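Local coordinates for protein hydroquinone dioxygenase large subunit (Pseudomonas sp., PDB 4ZXA) that forms the large subunit of PnpCD, an iron(II)-dependent cupin-type dioxygenase that probably opens the ring of hydroquinone between carbons 1 and 2, at residues G90-N93 and Y94-K97; G107-A111 and A112-Y116. All blocks are in the same frame, centred on the assembly; numbering follows the deposited sequence.

Contact 1. Residues G90-N93 and Y94-K97; sequences GTRN and YYGK
The ring of Tyr-94 and the guanidinium of Arg-92 lie nearly flat against each other, their planes 12° apart. CE1 of Tyr-94 lies over one face of the guanidinium, near its rim, and CD of Arg-92 lies over one face of the ring, 3.9 Å from the ring centroid of Tyr-94, a CH-pi contact. The arginine chain, bent at chi2 (-63°), crosses the tyrosine at about a right angle. In the guanidinium plane, NH1 of Arg-92 donates to the backbone O of Asn-93 at 2.9 Å, which, with the ring against its face, probably restrains the group's rotation. The same carbonyl oxygen stands 3.6 Å above one face of the Tyr-95 ring, toward its rim.

Asn-93 holds the turn from within. Its CG is anti to the backbone N (chi1 -161°), which turns OD1 toward the backbone N of Tyr-95. N of Tyr-95 donates to OD1 of Asn-93 at 2.9 Å from above the carbonyl plane. A water donates to the same OD1 and accepts from the N-H of Gly-96, so OD1 holds the amide of Tyr-95 directly and that of Gly-96 through the water. ND2 of Asn-93 is engaged by the carbonyl of Phe-79, a residue lining the 4-hydroxybenzonitrile pocket, so the turn is tied to the chain at that pocket. The hydroxyl of Tyr-95 is hydrogen-bonded to Asp-259, and Arg-92 also makes a cation-pi contact with Trp-82.

N of Tyr-94 binds O of Lys-97 at 2.8 Å, closing a tight beta hairpin between the antiparallel neighbours 89-93 and 97-102, with strand 82-84 along the other edge of 89-93. Lys-97 reaches on to a salt bridge with Glu-121 in strand 116-121, the next strand of the sheet.

Contact 2. Residues G107-A111 and A112-Y116; sequences GTLKA and AGVNY
Backbone hydrogen bonds dominate where Gly-113 and Val-114 turn back on the last turn of helix 107-111. Ala-112 N still continues the helical pattern, reaching Thr-108 O at 3.2 Å. Val-114 N donates almost straight (171°) to Leu-109 O at 3.2 Å, and Gly-113 N meets Lys-110 O at 2.9 Å, coming in above the carbonyl plane. Gly-113 leaves the helix with a positive phi of 56°, and the 6→1 bond from Val-114 N to Leu-109 O with the 5→2 bond from Gly-113 N to Lys-110 O makes this a Schellman motif.

The apolar component is small and lies on the buried side. CG2 of Val-114, lodged between its own backbone N and carbonyl carbon, packs 3.8 Å from CD2 of Leu-109 and as near to that residue's CB. Leu-109 also packs on Pro-283 of a second copy of this subunit and on Ile-28 of the small subunit, which Ala-112 touches too.

Polar side chains meet at the outer flank. The amide of Asn-115 lies across the Lys-110 chain, its ND2 3.5 Å from CD of Lys-110, while OD1 of Asn-115 comes 3.5 Å from CA of the same lysine. A water donates to OD1 of Asn-115 and accepts a weak bond from NZ of Lys-110; ND2 bonds weakly to Thr-104 OG1. With an alanine here the water would probably lose its amide acceptor, Thr-104 its weak partner, and the Lys-110 methylenes a surface to lie on.

The chemistry is that of a Schellman C-terminal cap: the carbonyls of Leu-109 and Lys-110 find donors in Val-114 and Gly-113, and the lysine ammonium may interact weakly and favourably with this carbonyl-rich end.

How the contacts relate
The contacts come one after the other along the chain, 90-97 before 107-116, with centres 20 Å apart and nearest atoms about 7 Å apart, so they do not touch. Both belong to the N-terminal family region and to consecutive connections of one antiparallel sheet: contact 1 joins strands 89-93 and 97-102, whereas contact 2 lies on the helical link from 97-102 to its other neighbour, 116-121. Contact 1 lies nearer the centre of the chain, with the side chain of Tyr-95 about 11 Å from the bound cadmium ion; contact 2 is more peripheral and borders a second large subunit and the small subunit, placing it at the assembly interface.

Contact 1. Residues G90-N93 and Y94-K97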
ATOM      1  N   GLY E  90       0.760  14.199   5.370  1.00 24.29           N
ATOM      2  CA  GLY E  90      -0.429  14.857   4.872  1.00 21.75           C
ATOM      3  C   GLY E  90      -0.398  16.373   4.917  1.00 25.75           C
ATOM      4  O   GLY E  90       0.512  16.985   5.480  1.00 29.55           O
ATOM      5  N   THR E  91      -1.402  16.987   4.300  1.00 22.01           N
ATOM      6  CA  THR E  91      -1.542  18.428   4.313  1.00 21.96           C
ATOM      7  C   THR E  91      -2.943  18.822   4.739  1.00 24.56           C
ATOM      8  O   THR E  91      -3.896  18.061   4.583  1.00 28.30           O
ATOM      9  CB  THR E  91      -1.224  19.038   2.948  1.00 18.58           C
ATOM     10  OG1 THR E  91      -1.946  18.347   1.937  1.00 18.68           O
ATOM     11  CG2 THR E  91       0.247  18.901   2.648  1.00 22.80           C
ATOM     12  N   ARG E  92      -3.064  20.011   5.304  1.00 26.15           N
ATOM     13  CA  ARG E  92      -4.358  20.517   5.705  1.00 25.22           C
ATOM     14  C   ARG E  92      -4.413  21.854   5.033  1.00 23.82           C
ATOM     15  O   ARG E  92      -3.536  22.677   5.241  1.00 27.27           O
ATOM     16  CB  ARG E  92      -4.420  20.684   7.224  1.00 27.51           C
ATOM     17  CG  ARG E  92      -5.811  20.529   7.827  1.00 31.90           C
ATOM     18  CD  ARG E  92      -6.805  21.599   7.343  1.00 28.23           C
ATOM     19  NE  ARG E  92      -7.999  21.617   8.194  1.00 30.30           N
ATOM     20  CZ  ARG E  92      -9.082  22.362   7.977  1.00 28.55           C
ATOM     21  NH1 ARG E  92      -9.152  23.153   6.916  1.00 25.62           N
ATOM     22  NH2 ARG E  92     -10.099  22.309   8.823  1.00 24.88           N
ATOM     23  N   ASN E  93      -5.400  22.059   4.173  1.00 27.70           N
ATOM     24  CA  ASN E  93      -5.500  23.338   3.501  1.00 29.89           C
ATOM     25  C   ASN E  93      -6.180  24.320   4.439  1.00 33.44           C
ATOM     26  O   ASN E  93      -7.278  24.041   4.944  1.00 32.79           O
ATOM     27  CB  ASN E  93      -6.271  23.227   2.184  1.00 26.23           C
ATOM     28  CG  ASN E  93      -6.009  24.407   1.252  1.00 28.91           C
ATOM     29  OD1 ASN E  93      -5.390  25.392   1.651  1.00 28.88           O
ATOM     30  ND2 ASN E  93      -6.475  24.306   0.004  1.00 24.71           N
ATOM     31  N   TYR E  94      -5.516  25.450   4.640  1.00 25.59           N
ATOM     32  CA  TYR E  94      -6.038  26.549   5.426  1.00 36.06           C
ATOM     33  C   TYR E  94      -6.380  27.743   4.537  1.00 32.81           C
ATOM     34  O   TYR E  94      -6.533  28.860   5.013  1.00 37.24           O
ATOM     35  CB  TYR E  94      -5.116  26.892   6.595  1.00 28.09           C
ATOM     36  CG  TYR E  94      -5.256  25.890   7.711  1.00 27.56           C
ATOM     37  CD1 TYR E  94      -6.467  25.717   8.356  1.00 25.37           C
ATOM     38  CD2 TYR E  94      -4.194  25.086   8.092  1.00 26.85           C
ATOM     39  CE1 TYR E  94      -6.613  24.794   9.362  1.00 25.77           C
ATOM     40  CE2 TYR E  94      -4.332  24.158   9.099  1.00 25.24           C
ATOM     41  CZ  TYR E  94      -5.545  24.018   9.730  1.00 29.32           C
ATOM     42  OH  TYR E  94      -5.698  23.099  10.734  1.00 35.77           O
ATOM     43  N   TYR E  95      -6.536  27.474   3.244  1.00 31.00           N
ATOM     44  CA  TYR E  95      -6.976  28.489   2.288  1.00 36.73           C
ATOM     45  C   TYR E  95      -6.178  29.795   2.174  1.00 39.82           C
ATOM     46  O   TYR E  95      -6.729  30.883   2.287  1.00 33.78           O
ATOM     47  CB  TYR E  95      -8.467  28.734   2.498  1.00 33.85           C
ATOM     48  CG  TYR E  95      -9.170  27.442   2.834  1.00 34.83           C
ATOM     49  CD1 TYR E  95      -9.125  26.365   1.960  1.00 29.64           C
ATOM     50  CD2 TYR E  95      -9.837  27.281   4.034  1.00 29.86           C
ATOM     51  CE1 TYR E  95      -9.744  25.179   2.261  1.00 29.43           C
ATOM     52  CE2 TYR E  95     -10.460  26.095   4.344  1.00 30.01           C
ATOM     53  CZ  TYR E  95     -10.411  25.048   3.453  1.00 32.25           C
ATOM     54  OH  TYR E  95     -11.031  23.864   3.752  1.00 31.52           O
ATOM     55  N   GLY E  96      -4.871  29.655   1.981  1.00 34.42           N
ATOM     56  CA  GLY E  96      -3.951  30.775   1.864  1.00 41.84           C
ATOM     57  C   GLY E  96      -2.634  30.314   2.442  1.00 37.97           C
ATOM     58  O   GLY E  96      -1.552  30.666   1.985  1.00 40.37           O
ATOM     59  N   LYS E  97      -2.770  29.501   3.471  1.00 39.44           N
ATOM     60  CA  LYS E  97      -1.678  28.783   4.131  1.00 39.05           C
ATOM     61  C   LYS E  97      -1.981  27.279   4.110  1.00 35.67           C
ATOM     62  O   LYS E  97      -3.144  26.872   4.147  1.00 35.74           O
ATOM     63  CB  LYS E  97      -1.519  29.259   5.579  1.00 37.42           C
ATOM     64  CG  LYS E  97      -0.982  30.685   5.728  1.00 50.66           C
ATOM     65  CD  LYS E  97      -1.324  31.268   7.109  1.00 43.01           C
ATOM     66  CE  LYS E  97      -0.357  32.381   7.516  1.00 57.20           C
ATOM     67  NZ  LYS E  97      -0.224  33.466   6.495  1.00 62.65           N
TER
HETATM   68  O   HOH W   1      -4.288  27.137   0.316  1.00 31.49           O

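Contact 2. Residues G107-A111 and A112-Y116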
ATOM      1  N   GLY E 107      -2.774   9.184  16.090  1.00 41.28           N
ATOM      2  CA  GLY E 107      -2.824   8.923  17.517  1.00 38.70           C
ATOM      3  C   GLY E 107      -1.519   8.452  18.121  1.00 45.93           C
ATOM      4  O   GLY E 107      -1.051   8.998  19.127  1.00 45.99           O
ATOM      5  N   THR E 108      -0.913   7.446  17.503  1.00 43.64           N
ATOM      6  CA  THR E 108       0.245   6.806  18.113  1.00 48.14           C
ATOM      7  C   THR E 108       1.510   7.662  18.023  1.00 44.95           C
ATOM      8  O   THR E 108       2.258   7.796  19.000  1.00 45.29           O
ATOM      9  CB  THR E 108       0.490   5.405  17.514  1.00 53.47           C
ATOM     10  OG1 THR E 108      -0.749   4.687  17.466  1.00 42.06           O
ATOM     11  CG2 THR E 108       1.511   4.628  18.351  1.00 48.00           C
ATOM     12  N   LEU E 109       1.752   8.239  16.853  1.00 42.91           N
ATOM     13  CA  LEU E 109       2.916   9.096  16.691  1.00 38.79           C
ATOM     14  C   LEU E 109       2.763  10.356  17.543  1.00 40.36           C
ATOM     15  O   LEU E 109       3.713  10.804  18.190  1.00 34.61           O
ATOM     16  CB  LEU E 109       3.148   9.418  15.212  1.00 33.03           C
ATOM     17  CG  LEU E 109       3.448   8.152  14.395  1.00 32.68           C
ATOM     18  CD1 LEU E 109       3.900   8.498  13.005  1.00 34.22           C
ATOM     19  CD2 LEU E 109       4.506   7.309  15.061  1.00 29.29           C
ATOM     20  N   LYS E 110       1.547  10.897  17.559  1.00 39.42           N
ATOM     21  CA  LYS E 110       1.222  12.109  18.309  1.00 37.42           C
ATOM     22  C   LYS E 110       1.429  11.905  19.819  1.00 35.47           C
ATOM     23  O   LYS E 110       2.110  12.694  20.485  1.00 29.01           O
ATOM     24  CB  LYS E 110      -0.223  12.535  17.992  1.00 38.94           C
ATOM     25  CG  LYS E 110      -0.701  13.826  18.654  1.00 40.95           C
ATOM     26  CD  LYS E 110      -0.200  15.080  17.940  1.00 43.99           C
ATOM     27  CE  LYS E 110      -0.758  16.367  18.579  1.00 45.38           C
ATOM     28  NZ  LYS E 110       0.159  16.917  19.640  1.00 46.39           N
ATOM     29  N   ALA E 111       0.849  10.837  20.352  1.00 34.88           N
ATOM     30  CA  ALA E 111       1.041  10.506  21.760  1.00 37.37           C
ATOM     31  C   ALA E 111       2.515  10.309  22.137  1.00 35.20           C
ATOM     32  O   ALA E 111       2.908  10.581  23.264  1.00 34.10           O
ATOM     33  CB  ALA E 111       0.226   9.287  22.139  1.00 31.15           C
ATOM     34  N   ALA E 112       3.333   9.845  21.199  1.00 41.42           N
ATOM     35  CA  ALA E 112       4.762   9.666  21.482  1.00 43.02           C
ATOM     36  C   ALA E 112       5.574  10.932  21.195  1.00 41.31           C
ATOM     37  O   ALA E 112       6.797  10.955  21.361  1.00 41.48           O
ATOM     38  CB  ALA E 112       5.318   8.492  20.702  1.00 41.94           C
ATOM     39  N   GLY E 113       4.885  11.982  20.753  1.00 37.80           N
ATOM     40  CA  GLY E 113       5.522  13.249  20.442  1.00 34.69           C
ATOM     41  C   GLY E 113       6.654  13.170  19.436  1.00 34.01           C
ATOM     42  O   GLY E 113       7.660  13.844  19.604  1.00 37.68           O
ATOM     43  N   VAL E 114       6.493  12.353  18.397  1.00 28.56           N
ATOM     44  CA  VAL E 114       7.472  12.269  17.314  1.00 31.25           C
ATOM     45  C   VAL E 114       6.949  12.903  16.025  1.00 36.56           C
ATOM     46  O   VAL E 114       7.561  12.787  14.961  1.00 31.86           O
ATOM     47  CB  VAL E 114       7.869  10.820  16.999  1.00 31.55           C
ATOM     48  CG1 VAL E 114       8.418  10.137  18.240  1.00 42.01           C
ATOM     49  CG2 VAL E 114       6.683  10.058  16.447  1.00 37.22           C
ATOM     50  N   ASN E 115       5.806  13.566  16.123  1.00 29.87           N
ATOM     51  CA  ASN E 115       5.219  14.224  14.977  1.00 29.01           C
ATOM     52  C   ASN E 115       5.811  15.616  14.770  1.00 27.79           C
ATOM     53  O   ASN E 115       6.399  16.196  15.673  1.00 28.62           O
ATOM     54  CB  ASN E 115       3.717  14.348  15.193  1.00 31.16           C
ATOM     55  CG  ASN E 115       3.378  15.023  16.512  1.00 35.43           C
ATOM     56  OD1 ASN E 115       3.700  14.513  17.590  1.00 32.17           O
ATOM     57  ND2 ASN E 115       2.719  16.174  16.433  1.00 33.15           N
ATOM     58  N   TYR E 116       5.637  16.157  13.575  1.00 28.59           N
ATOM     59  CA  TYR E 116       5.973  17.550  13.321  1.00 32.23           C
ATOM     60  C   TYR E 116       5.019  18.151  12.286  1.00 30.48           C
ATOM     61  O   TYR E 116       4.646  17.487  11.314  1.00 30.05           O
ATOM     62  CB  TYR E 116       7.424  17.667  12.852  1.00 28.09           C
ATOM     63  CG  TYR E 116       7.845  19.058  12.438  1.00 26.17           C
ATOM     64  CD1 TYR E 116       8.187  20.025  13.385  1.00 25.99           C
ATOM     65  CD2 TYR E 116       7.929  19.398  11.098  1.00 25.47           C
ATOM     66  CE1 TYR E 116       8.590  21.305  12.992  1.00 25.90           C
ATOM     67  CE2 TYR E 116       8.330  20.664  10.697  1.00 31.56           C
ATOM     68  CZ  TYR E 116       8.655  21.617  11.642  1.00 33.78           C
ATOM     69  OH  TYR E 116       9.042  22.867  11.211  1.00 31.64           O
TER
HETATM   70  O   HOH W   2       3.377  16.099  20.172  1.00 36.20           O